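Local coordinates for dihydroneopterin aldolase (Burkholderia thailandensis, PDB 3V9O), which is a dihydroneopterin aldolase family protein whose assembly of four alpha-plus-beta subunits binds guanine in this crystal, partly across a subunit interface, at residues 23-34 with 46-57; 94-102 with 113-121. All blocks are in the same frame, centred on the assembly; numbering follows the deposited sequence. Where two conformers were deposited one is given.

Contact 1: 23-34 with 46-57; sequences RRLYLRNHEVYM and EQRVVINVDLFV. With EDO (1,2-ethanediol), chain E.
Leu25 and Leu55 face each other as one of the hydrogen-bonded pairs of an antiparallel ladder, with Leu25 N to Leu55 O at 2.8 Å and a second bond running back. The same reciprocal pattern joins Leu27 with Val53, His30 with Ile51, Val32 with Val49 and Met34 with Gln47. The register slips by one residue between Leu27 and His30, a beta bulge. There Asn29 adopts positive phi (50°), and its N turns from the backbone to the side chain of Asn52, meeting OD1 at 2.8 Å from well above the carbonyl plane. Asn52 ND2 answers within its own amide plane, 3.1 Å from Asn29 OD1. Being gripped at both ends fixes the rotation of the Asn52 amide; the Asn29 amide stands almost perpendicular to it, its ND2 bonded to Asp128 of the second subunit.

Charged contacts lie on the same face as these amides. Arg24, in one of two conformers, holds Asp54 OD1 in its guanidinium plane, 2.8 Å from NH1, which itself comes from above the carboxylate plane. Arg24 CD lies alongside Phe56, 3.7 Å from CZ. Asp54 OD2 is paired with Arg115. Arg48, also one of two conformers, makes a longer salt bridge from NH2 to Glu31 OE1 (3.2 Å). A chi1 of -163° sends Arg48 CG away from its own N and over one face of the Tyr33 ring, a CH-pi contact 4.2 Å from CG to the centroid.

Aliphatic groups pack on the other face: Val32 CG2 is 3.9 Å from Val49 CB. Helices 76-87 and 94-106 cover that face, giving the T-fold (tunnelling fold) of this family. Strand 47-58 continues the sheet into strand 113-120, while strand 22-34 pairs with a strand of the second subunit.

Contact 2: 94-102 with 113-121; sequences QETLCDAIA and AVRVSTEKP. With GUN (guanine), chain G.
Thr118 OG1 donates to Gln94 OE1 at 2.9 Å, arriving in the carbonyl plane on a lone pair. Thr118 holds OG1 between its backbone N and carbonyl carbon (chi1 61°), which brings the hydroxyl up to the glutamine and swings CG2 to the neighbouring helix surface, 3.9 Å from Cys98 CB. Leu97 CD2 touches the same methyl. On its other branch, Gln94 NE2 lies against the aliphatic part of Lys120, 3.6 Å from CG.

Farther along the helix the contact is apolar. Val116 straddles it with both methyls: CG1 lies 3.9 Å from Ile101 CG2 and also meets Cys98 SG, while CG2 lies 3.8 Å from Ala102 CA. The axes of helix 94-102 and strand 113-120 run at 154° and come within 7.9 Å, a close approach consistent with the small Cys98 and Ala102 on the facing side.

A second shell positions the glutamine: NE2 is bonded to Val130 O of strand 127-137 and to Tyr75 OH of the third subunit, which holds the amide at both ends.

Guanine sits at the first turn of helix 94-106. Gln94 N points to guanine O6 (2.8 Å), and the Glu95 carboxylate takes guanine N1 on OE1 and N2 on OE2 (2.7 Å), both nearly straight bonds. Backbone donor and paired acceptors thus match one edge of the base; Val73, Asp74 and Tyr75 of the third subunit supply further bonds. The helix N terminus would probably strengthen the Gln94 N-H as a donor, while the Thr118 bond ties this end of the helix to the sheet.

From the N terminus, strand 22-34 leads through a loop, partly unmodelled, into strand 47-58, and contact 1 closes that first excursion. The chain next passes through helix 76-87 and enters helix 94-106; a short turn then returns it to strand 113-120, where contact 2 closes. The two closures follow one another in series, neither enclosing nor crossing the other. They share one antiparallel sheet, since strands 47-58 and 113-120 are neighbours: the Asp54-Arg115 salt bridge joins the two contacts, and Phe56 N probably bonds to Ala113 O. Contact 1 pairs the first two strands of the sheet, and contact 2 packs a helix on the third.

Contact 1: 23-34 with 46-57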
loop_
_atom_site.group_PDB
_atom_site.type_symbol
_atom_site.label_atom_id
_atom_site.label_comp_id
_atom_site.label_asym_id
_atom_site.label_seq_id
_atom_site.Cartn_x
_atom_site.Cartn_y
_atom_site.Cartn_z
ATOM N N ARG A 23 -9.050 -1.652 -16.035
ATOM C CA ARG A 23 -8.189 -2.613 -15.317
ATOM C C ARG A 23 -6.798 -2.038 -15.183
ATOM O O ARG A 23 -6.422 -1.072 -15.880
ATOM C CB ARG A 23 -8.144 -3.971 -16.036
ATOM C CG ARG A 23 -7.391 -3.957 -17.347
ATOM C CD ARG A 23 -7.282 -5.405 -17.942
ATOM N NE ARG A 23 -8.559 -5.937 -18.487
ATOM C CZ ARG A 23 -9.291 -6.915 -17.942
ATOM N NH1 ARG A 23 -9.002 -7.475 -16.811
ATOM N NH2 ARG A 23 -10.344 -7.381 -18.604
ATOM N N ARG A 24 -6.045 -2.590 -14.257
ATOM C CA ARG A 24 -4.652 -2.167 -14.014
ATOM C C ARG A 24 -3.716 -3.260 -14.452
ATOM O O ARG A 24 -3.834 -4.408 -14.012
ATOM C CB ARG A 24 -4.447 -1.901 -12.532
ATOM C CG ARG A 24 -2.984 -1.572 -12.147
ATOM C CD ARG A 24 -2.907 -1.048 -10.692
ATOM N NE ARG A 24 -3.108 -2.116 -9.710
ATOM C CZ ARG A 24 -2.113 -2.769 -9.082
ATOM N NH1 ARG A 24 -0.845 -2.467 -9.329
ATOM N NH2 ARG A 24 -2.396 -3.729 -8.185
ATOM N N LEU A 25 -2.786 -2.965 -15.344
ATOM C CA LEU A 25 -1.683 -3.857 -15.684
ATOM C C LEU A 25 -0.491 -3.345 -14.897
ATOM O O LEU A 25 -0.348 -2.140 -14.740
ATOM C CB LEU A 25 -1.376 -3.730 -17.177
ATOM C CG LEU A 25 -2.575 -3.835 -18.160
ATOM C CD1 LEU A 25 -2.049 -3.665 -19.577
ATOM C CD2 LEU A 25 -3.298 -5.150 -18.039
ATOM N N TYR A 26 0.334 -4.240 -14.361
ATOM C CA TYR A 26 1.420 -3.757 -13.503
ATOM C C TYR A 26 2.681 -4.588 -13.729
ATOM O O TYR A 26 2.672 -5.791 -13.928
ATOM C CB TYR A 26 0.992 -3.699 -12.028
ATOM C CG TYR A 26 0.590 -5.001 -11.386
ATOM C CD1 TYR A 26 1.549 -5.816 -10.749
ATOM C CD2 TYR A 26 -0.753 -5.397 -11.351
ATOM C CE1 TYR A 26 1.174 -6.966 -10.090
ATOM C CE2 TYR A 26 -1.138 -6.546 -10.699
ATOM C CZ TYR A 26 -0.199 -7.357 -10.071
ATOM O OH TYR A 26 -0.611 -8.467 -9.369
ATOM N N LEU A 27 3.793 -3.843 -13.611
ATOM C CA LEU A 27 5.138 -4.430 -13.667
ATOM C C LEU A 27 5.805 -4.087 -12.347
ATOM O O LEU A 27 5.961 -2.894 -11.964
ATOM C CB LEU A 27 5.899 -3.746 -14.826
ATOM C CG LEU A 27 7.208 -4.468 -15.147
ATOM C CD1 LEU A 27 6.995 -5.868 -15.702
ATOM C CD2 LEU A 27 7.998 -3.570 -16.166
ATOM N N ARG A 28 6.145 -5.114 -11.559
ATOM C CA ARG A 28 6.717 -4.910 -10.236
ATOM C C ARG A 28 8.213 -5.145 -10.231
ATOM O O ARG A 28 8.681 -6.222 -10.641
ATOM C CB ARG A 28 6.066 -5.829 -9.167
ATOM C CG ARG A 28 6.556 -5.508 -7.778
ATOM C CD ARG A 28 5.706 -6.003 -6.605
ATOM N NE ARG A 28 5.743 -7.455 -6.526
ATOM C CZ ARG A 28 4.723 -8.272 -6.856
ATOM N NH1 ARG A 28 3.557 -7.808 -7.221
ATOM N NH2 ARG A 28 4.925 -9.563 -6.744
ATOM N N ASN A 29 8.925 -4.133 -9.729
ATOM C CA ASN A 29 10.407 -4.200 -9.504
ATOM C C ASN A 29 11.155 -4.702 -10.736
ATOM O O ASN A 29 11.827 -5.766 -10.671
ATOM C CB ASN A 29 10.763 -4.982 -8.265
ATOM C CG ASN A 29 10.193 -4.342 -7.015
ATOM O OD1 ASN A 29 10.090 -3.085 -6.941
ATOM N ND2 ASN A 29 9.861 -5.157 -6.015
ATOM N N HIS A 30 11.068 -3.942 -11.837
ATOM C CA HIS A 30 11.902 -4.195 -12.981
ATOM C C HIS A 30 13.243 -3.537 -12.707
ATOM O O HIS A 30 13.339 -2.330 -12.602
ATOM C CB HIS A 30 11.234 -3.587 -14.225
ATOM C CG HIS A 30 12.053 -3.674 -15.454
ATOM N ND1 HIS A 30 12.982 -4.657 -15.668
ATOM C CD2 HIS A 30 12.030 -2.928 -16.588
ATOM C CE1 HIS A 30 13.539 -4.497 -16.862
ATOM N NE2 HIS A 30 12.993 -3.440 -17.425
ATOM N N GLU A 31 14.289 -4.331 -12.610
ATOM C CA GLU A 31 15.638 -3.792 -12.390
ATOM C C GLU A 31 16.369 -3.640 -13.727
ATOM O O GLU A 31 16.310 -4.478 -14.614
ATOM C CB GLU A 31 16.437 -4.674 -11.442
ATOM C CG GLU A 31 16.855 -6.006 -11.947
ATOM C CD GLU A 31 17.910 -6.651 -11.114
ATOM O OE1 GLU A 31 18.186 -6.219 -9.965
ATOM O OE2 GLU A 31 18.501 -7.630 -11.605
ATOM N N VAL A 32 17.109 -2.523 -13.779
ATOM C CA VAL A 32 18.029 -2.281 -14.878
ATOM C C VAL A 32 19.336 -1.767 -14.303
ATOM O O VAL A 32 19.399 -1.238 -13.173
ATOM C CB VAL A 32 17.467 -1.246 -15.890
ATOM C CG1 VAL A 32 16.150 -1.737 -16.541
ATOM C CG2 VAL A 32 17.286 0.141 -15.277
ATOM N N TYR A 33 20.407 -1.899 -15.075
ATOM C CA TYR A 33 21.681 -1.334 -14.729
ATOM C C TYR A 33 21.990 -0.306 -15.815
ATOM O O TYR A 33 21.900 -0.619 -17.018
ATOM C CB TYR A 33 22.775 -2.402 -14.670
ATOM C CG TYR A 33 22.616 -3.357 -13.491
ATOM C CD1 TYR A 33 21.833 -4.488 -13.614
ATOM C CD2 TYR A 33 23.228 -3.081 -12.255
ATOM C CE1 TYR A 33 21.691 -5.370 -12.532
ATOM C CE2 TYR A 33 23.087 -3.953 -11.185
ATOM C CZ TYR A 33 22.319 -5.084 -11.355
ATOM O OH TYR A 33 22.208 -5.973 -10.265
ATOM N N MET A 34 22.308 0.909 -15.384
ATOM C CA MET A 34 22.534 1.956 -16.374
ATOM C C MET A 34 23.431 3.023 -15.768
ATOM O O MET A 34 23.625 3.108 -14.527
ATOM C CB MET A 34 21.191 2.560 -16.820
ATOM C CG MET A 34 20.496 3.230 -15.633
ATOM S SD MET A 34 18.844 3.863 -16.007
ATOM C CE MET A 34 19.147 4.996 -17.120
ATOM N N GLU A 46 28.067 1.482 -13.762
ATOM C CA GLU A 46 26.630 1.483 -13.819
ATOM C C GLU A 46 26.022 1.371 -12.424
ATOM O O GLU A 46 26.643 0.885 -11.488
ATOM C CB GLU A 46 26.103 0.366 -14.729
ATOM C CG GLU A 46 26.487 0.615 -16.197
ATOM C CD GLU A 46 25.949 -0.458 -17.099
ATOM O OE1 GLU A 46 25.715 -1.582 -16.598
ATOM O OE2 GLU A 46 25.775 -0.180 -18.311
ATOM N N GLN A 47 24.819 1.880 -12.310
ATOM C CA GLN A 47 24.070 1.759 -11.064
ATOM C C GLN A 47 22.826 0.927 -11.298
ATOM O O GLN A 47 22.273 0.845 -12.397
ATOM C CB GLN A 47 23.676 3.160 -10.566
ATOM C CG GLN A 47 24.865 4.059 -10.281
ATOM C CD GLN A 47 25.810 3.500 -9.206
ATOM O OE1 GLN A 47 25.375 3.100 -8.116
ATOM N NE2 GLN A 47 27.101 3.481 -9.503
ATOM N N ARG A 48 22.317 0.293 -10.243
ATOM C CA ARG A 48 21.044 -0.429 -10.324
ATOM C C ARG A 48 19.899 0.533 -10.102
ATOM O O ARG A 48 19.919 1.319 -9.152
ATOM C CB ARG A 48 21.003 -1.527 -9.243
ATOM C CG ARG A 48 19.924 -2.601 -9.489
ATOM C CD ARG A 48 20.283 -3.874 -8.680
ATOM N NE ARG A 48 20.024 -3.681 -7.246
ATOM C CZ ARG A 48 18.864 -3.922 -6.643
ATOM N NH1 ARG A 48 18.745 -3.712 -5.333
ATOM N NH2 ARG A 48 17.823 -4.345 -7.348
ATOM N N VAL A 49 18.902 0.484 -10.981
ATOM C CA VAL A 49 17.687 1.312 -10.869
ATOM C C VAL A 49 16.524 0.361 -10.879
ATOM O O VAL A 49 16.473 -0.581 -11.709
ATOM C CB VAL A 49 17.602 2.329 -12.038
ATOM C CG1 VAL A 49 16.288 3.163 -11.935
ATOM C CG2 VAL A 49 18.820 3.260 -12.042
ATOM N N VAL A 50 15.549 0.546 -9.962
ATOM C CA VAL A 50 14.373 -0.353 -9.885
ATOM C C VAL A 50 13.142 0.467 -10.289
ATOM O O VAL A 50 12.910 1.601 -9.762
ATOM C CB VAL A 50 14.234 -0.923 -8.480
ATOM C CG1 VAL A 50 12.954 -1.752 -8.359
ATOM C CG2 VAL A 50 15.482 -1.795 -8.122
ATOM N N ILE A 51 12.373 -0.086 -11.218
ATOM C CA ILE A 51 11.269 0.647 -11.883
ATOM C C ILE A 51 9.967 -0.096 -11.647
ATOM O O ILE A 51 9.914 -1.324 -11.759
ATOM C CB ILE A 51 11.569 0.755 -13.373
ATOM C CG1 ILE A 51 12.852 1.568 -13.512
ATOM C CG2 ILE A 51 10.389 1.491 -14.094
ATOM C CD1 ILE A 51 13.498 1.522 -14.814
ATOM N N ASN A 52 8.904 0.612 -11.294
ATOM C CA ASN A 52 7.578 0.020 -11.156
ATOM C C ASN A 52 6.635 0.784 -12.030
ATOM O O ASN A 52 6.715 2.011 -12.147
ATOM C CB ASN A 52 7.096 0.102 -9.677
ATOM C CG ASN A 52 7.787 -0.916 -8.841
ATOM O OD1 ASN A 52 7.314 -2.032 -8.754
ATOM N ND2 ASN A 52 8.963 -0.587 -8.280
ATOM N N VAL A 53 5.716 0.057 -12.693
ATOM C CA VAL A 53 4.790 0.697 -13.665
ATOM C C VAL A 53 3.392 0.127 -13.439
ATOM O O VAL A 53 3.200 -1.087 -13.241
ATOM C CB VAL A 53 5.177 0.354 -15.111
ATOM C CG1 VAL A 53 4.218 1.028 -16.144
ATOM C CG2 VAL A 53 6.656 0.801 -15.392
ATOM N N ASP A 54 2.409 1.035 -13.485
ATOM C CA ASP A 54 0.971 0.666 -13.465
ATOM C C ASP A 54 0.376 1.327 -14.709
ATOM O O ASP A 54 0.530 2.525 -14.963
ATOM C CB ASP A 54 0.222 1.168 -12.248
ATOM C CG ASP A 54 0.666 0.558 -10.964
ATOM O OD1 ASP A 54 0.667 -0.655 -10.806
ATOM O OD2 ASP A 54 0.956 1.337 -10.042
ATOM N N LEU A 55 -0.270 0.530 -15.568
ATOM C CA LEU A 55 -0.936 1.053 -16.738
ATOM C C LEU A 55 -2.438 0.844 -16.562
ATOM O O LEU A 55 -2.877 -0.295 -16.288
ATOM C CB LEU A 55 -0.353 0.274 -17.943
ATOM C CG LEU A 55 -0.385 0.835 -19.313
ATOM C CD1 LEU A 55 0.431 2.148 -19.290
ATOM C CD2 LEU A 55 0.318 -0.185 -20.219
ATOM N N PHE A 56 -3.253 1.881 -16.707
ATOM C CA PHE A 56 -4.737 1.786 -16.581
ATOM C C PHE A 56 -5.327 1.786 -17.955
ATOM O O PHE A 56 -5.136 2.774 -18.695
ATOM C CB PHE A 56 -5.294 2.875 -15.669
ATOM C CG PHE A 56 -4.693 2.763 -14.270
ATOM C CD1 PHE A 56 -3.464 3.357 -13.940
ATOM C CD2 PHE A 56 -5.406 2.020 -13.334
ATOM C CE1 PHE A 56 -2.908 3.166 -12.639
ATOM C CE2 PHE A 56 -4.884 1.871 -12.056
ATOM C CZ PHE A 56 -3.668 2.451 -11.724
ATOM N N VAL A 57 -5.984 0.687 -18.314
ATOM C CA VAL A 57 -6.571 0.524 -19.644
ATOM C C VAL A 57 -8.083 0.229 -19.507
ATOM O O VAL A 57 -8.472 -0.561 -18.609
ATOM C CB VAL A 57 -5.799 -0.583 -20.439
ATOM C CG1 VAL A 57 -4.334 -0.212 -20.537
ATOM C CG2 VAL A 57 -5.893 -1.946 -19.750
HETATM C C1 EDO E . 13.747 -3.783 -5.145
HETATM O O1 EDO E . 15.142 -3.662 -4.808
HETATM C C2 EDO E . 13.508 -5.031 -6.009
HETATM O O2 EDO E . 14.619 -5.370 -6.865
HETATM O O HOH W 1 23.606 -3.034 -18.253
#

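Contact 2: 94-102 with 113-121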
loop_
_atom_site.group_PDB
_atom_site.type_symbol
_atom_site.label_atom_id
_atom_site.label_comp_id
_atom_site.label_asym_id
_atom_site.label_seq_id
_atom_site.Cartn_x
_atom_site.Cartn_y
_atom_site.Cartn_z
ATOM N N GLN A 94 16.782 11.093 -12.118
ATOM C CA GLN A 94 15.679 10.137 -12.081
ATOM C C GLN A 94 14.439 10.727 -12.748
ATOM O O GLN A 94 13.744 9.989 -13.449
ATOM C CB GLN A 94 15.333 9.731 -10.643
ATOM C CG GLN A 94 16.434 8.874 -9.991
ATOM C CD GLN A 94 15.878 8.043 -8.846
ATOM O OE1 GLN A 94 14.872 7.362 -8.973
ATOM N NE2 GLN A 94 16.539 8.078 -7.678
ATOM N N GLU A 95 14.151 12.011 -12.569
ATOM C CA GLU A 95 12.994 12.630 -13.217
ATOM C C GLU A 95 13.057 12.468 -14.721
ATOM O O GLU A 95 12.032 12.211 -15.338
ATOM C CB GLU A 95 12.913 14.122 -12.916
ATOM C CG GLU A 95 12.445 14.462 -11.480
ATOM C CD GLU A 95 13.539 14.398 -10.409
ATOM O OE1 GLU A 95 14.654 13.859 -10.604
ATOM O OE2 GLU A 95 13.268 14.922 -9.316
ATOM N N THR A 96 14.240 12.601 -15.300
ATOM C CA THR A 96 14.352 12.463 -16.769
ATOM C C THR A 96 13.903 11.073 -17.217
ATOM O O THR A 96 13.111 10.945 -18.150
ATOM C CB THR A 96 15.743 12.756 -17.184
ATOM O OG1 THR A 96 16.033 14.127 -16.849
ATOM C CG2 THR A 96 15.937 12.570 -18.674
ATOM N N LEU A 97 14.316 10.032 -16.517
ATOM C CA LEU A 97 13.940 8.676 -16.883
ATOM C C LEU A 97 12.489 8.431 -16.569
ATOM O O LEU A 97 11.770 7.871 -17.425
ATOM C CB LEU A 97 14.841 7.714 -16.090
ATOM C CG LEU A 97 14.515 6.228 -16.327
ATOM C CD1 LEU A 97 14.702 5.810 -17.746
ATOM C CD2 LEU A 97 15.386 5.314 -15.370
ATOM N N CYS A 98 12.033 8.799 -15.383
ATOM C CA CYS A 98 10.675 8.538 -14.994
ATOM C C CYS A 98 9.673 9.220 -15.924
ATOM O O CYS A 98 8.695 8.577 -16.336
ATOM C CB CYS A 98 10.514 9.026 -13.546
ATOM S SG CYS A 98 8.961 8.520 -12.769
ATOM N N ASP A 99 9.908 10.476 -16.203
ATOM C CA ASP A 99 9.009 11.238 -17.059
ATOM C C ASP A 99 9.013 10.651 -18.477
ATOM O O ASP A 99 7.932 10.622 -19.133
ATOM C CB ASP A 99 9.464 12.687 -17.141
ATOM C CG ASP A 99 9.274 13.488 -15.829
ATOM O OD1 ASP A 99 8.679 12.983 -14.844
ATOM O OD2 ASP A 99 9.762 14.638 -15.832
ATOM N N ALA A 100 10.166 10.187 -18.984
ATOM C CA ALA A 100 10.227 9.635 -20.323
ATOM C C ALA A 100 9.458 8.334 -20.422
ATOM O O ALA A 100 8.754 8.125 -21.429
ATOM C CB ALA A 100 11.680 9.431 -20.766
ATOM N N ILE A 101 9.492 7.480 -19.396
ATOM C CA ILE A 101 8.771 6.228 -19.410
ATOM C C ILE A 101 7.289 6.554 -19.371
ATOM O O ILE A 101 6.494 5.969 -20.152
ATOM C CB ILE A 101 9.158 5.365 -18.212
ATOM C CG1 ILE A 101 10.597 4.870 -18.386
ATOM C CG2 ILE A 101 8.242 4.102 -18.123
ATOM C CD1 ILE A 101 11.182 4.372 -17.024
ATOM N N ALA A 102 6.889 7.487 -18.496
ATOM C CA ALA A 102 5.470 7.831 -18.442
ATOM C C ALA A 102 4.968 8.398 -19.768
ATOM O O ALA A 102 3.863 8.012 -20.220
ATOM C CB ALA A 102 5.184 8.822 -17.304
ATOM N N ALA A 113 -4.257 6.022 -18.150
ATOM C CA ALA A 113 -3.389 6.612 -17.124
ATOM C C ALA A 113 -2.168 5.752 -16.905
ATOM O O ALA A 113 -2.225 4.534 -17.234
ATOM C CB ALA A 113 -4.118 6.766 -15.790
ATOM N N VAL A 114 -1.128 6.338 -16.348
ATOM C CA VAL A 114 0.042 5.547 -15.990
ATOM C C VAL A 114 0.652 6.063 -14.695
ATOM O O VAL A 114 0.635 7.278 -14.408
ATOM C CB VAL A 114 1.015 5.491 -17.177
ATOM C CG1 VAL A 114 1.531 6.859 -17.503
ATOM C CG2 VAL A 114 2.180 4.502 -16.871
ATOM N N ARG A 115 1.157 5.135 -13.879
ATOM C CA ARG A 115 1.933 5.481 -12.688
ATOM C C ARG A 115 3.324 4.893 -12.990
ATOM O O ARG A 115 3.409 3.682 -13.332
ATOM C CB ARG A 115 1.363 4.879 -11.412
ATOM C CG ARG A 115 2.177 5.360 -10.145
ATOM C CD ARG A 115 1.668 4.706 -8.854
ATOM N NE ARG A 115 1.996 3.259 -8.856
ATOM C CZ ARG A 115 3.174 2.689 -8.487
ATOM N NH1 ARG A 115 4.235 3.394 -8.067
ATOM N NH2 ARG A 115 3.295 1.357 -8.556
ATOM N N VAL A 116 4.394 5.653 -12.835
ATOM C CA VAL A 116 5.769 5.166 -12.986
ATOM C C VAL A 116 6.583 5.665 -11.814
ATOM O O VAL A 116 6.487 6.822 -11.418
ATOM C CB VAL A 116 6.440 5.712 -14.226
ATOM C CG1 VAL A 116 7.874 5.107 -14.359
ATOM C CG2 VAL A 116 5.603 5.410 -15.466
ATOM N N SER A 117 7.330 4.753 -11.194
ATOM C CA SER A 117 8.345 5.135 -10.212
ATOM C C SER A 117 9.689 4.579 -10.662
ATOM O O SER A 117 9.798 3.459 -11.197
ATOM C CB SER A 117 8.015 4.706 -8.765
ATOM O OG SER A 117 8.013 3.291 -8.648
ATOM N N THR A 118 10.716 5.359 -10.395
ATOM C CA THR A 118 12.111 4.893 -10.456
ATOM C C THR A 118 12.722 5.059 -9.085
ATOM O O THR A 118 12.305 5.933 -8.321
ATOM C CB THR A 118 12.965 5.687 -11.509
ATOM O OG1 THR A 118 12.987 7.066 -11.116
ATOM C CG2 THR A 118 12.296 5.611 -12.932
ATOM N N GLU A 119 13.694 4.196 -8.745
ATOM C CA GLU A 119 14.397 4.391 -7.466
ATOM C C GLU A 119 15.767 3.816 -7.598
ATOM O O GLU A 119 16.061 2.913 -8.376
ATOM C CB GLU A 119 13.585 3.778 -6.314
ATOM C CG GLU A 119 13.538 2.239 -6.372
ATOM C CD GLU A 119 12.515 1.614 -5.468
ATOM O OE1 GLU A 119 11.420 2.177 -5.338
ATOM O OE2 GLU A 119 12.756 0.477 -4.992
ATOM N N LYS A 120 16.654 4.361 -6.736
ATOM C CA LYS A 120 18.023 3.888 -6.619
ATOM C C LYS A 120 18.213 3.235 -5.277
ATOM O O LYS A 120 18.321 3.924 -4.226
ATOM C CB LYS A 120 18.990 5.080 -6.705
ATOM C CG LYS A 120 19.165 5.580 -8.079
ATOM C CD LYS A 120 20.140 6.831 -8.010
ATOM C CE LYS A 120 20.248 7.527 -9.246
ATOM N NZ LYS A 120 21.430 8.531 -9.094
ATOM N N PRO A 121 18.290 1.905 -5.253
ATOM C CA PRO A 121 18.531 1.217 -3.962
ATOM C C PRO A 121 19.851 1.573 -3.332
ATOM O O PRO A 121 19.947 1.415 -2.091
ATOM C CB PRO A 121 18.489 -0.276 -4.302
ATOM C CG PRO A 121 18.717 -0.307 -5.857
ATOM C CD PRO A 121 18.074 0.940 -6.355
HETATM N N9 GUN G . 19.843 14.476 -6.188
HETATM C C8 GUN G . 20.809 13.668 -6.773
HETATM N N7 GUN G . 20.326 12.971 -7.901
HETATM C C5 GUN G . 19.036 13.454 -8.011
HETATM C C6 GUN G . 17.966 13.135 -8.972
HETATM O O6 GUN G . 18.074 12.350 -9.927
HETATM N N1 GUN G . 16.755 13.799 -8.778
HETATM C C2 GUN G . 16.522 14.644 -7.695
HETATM N N2 GUN G . 15.276 15.199 -7.522
HETATM N N3 GUN G . 17.531 14.954 -6.772
HETATM C C4 GUN G . 18.738 14.319 -6.985
#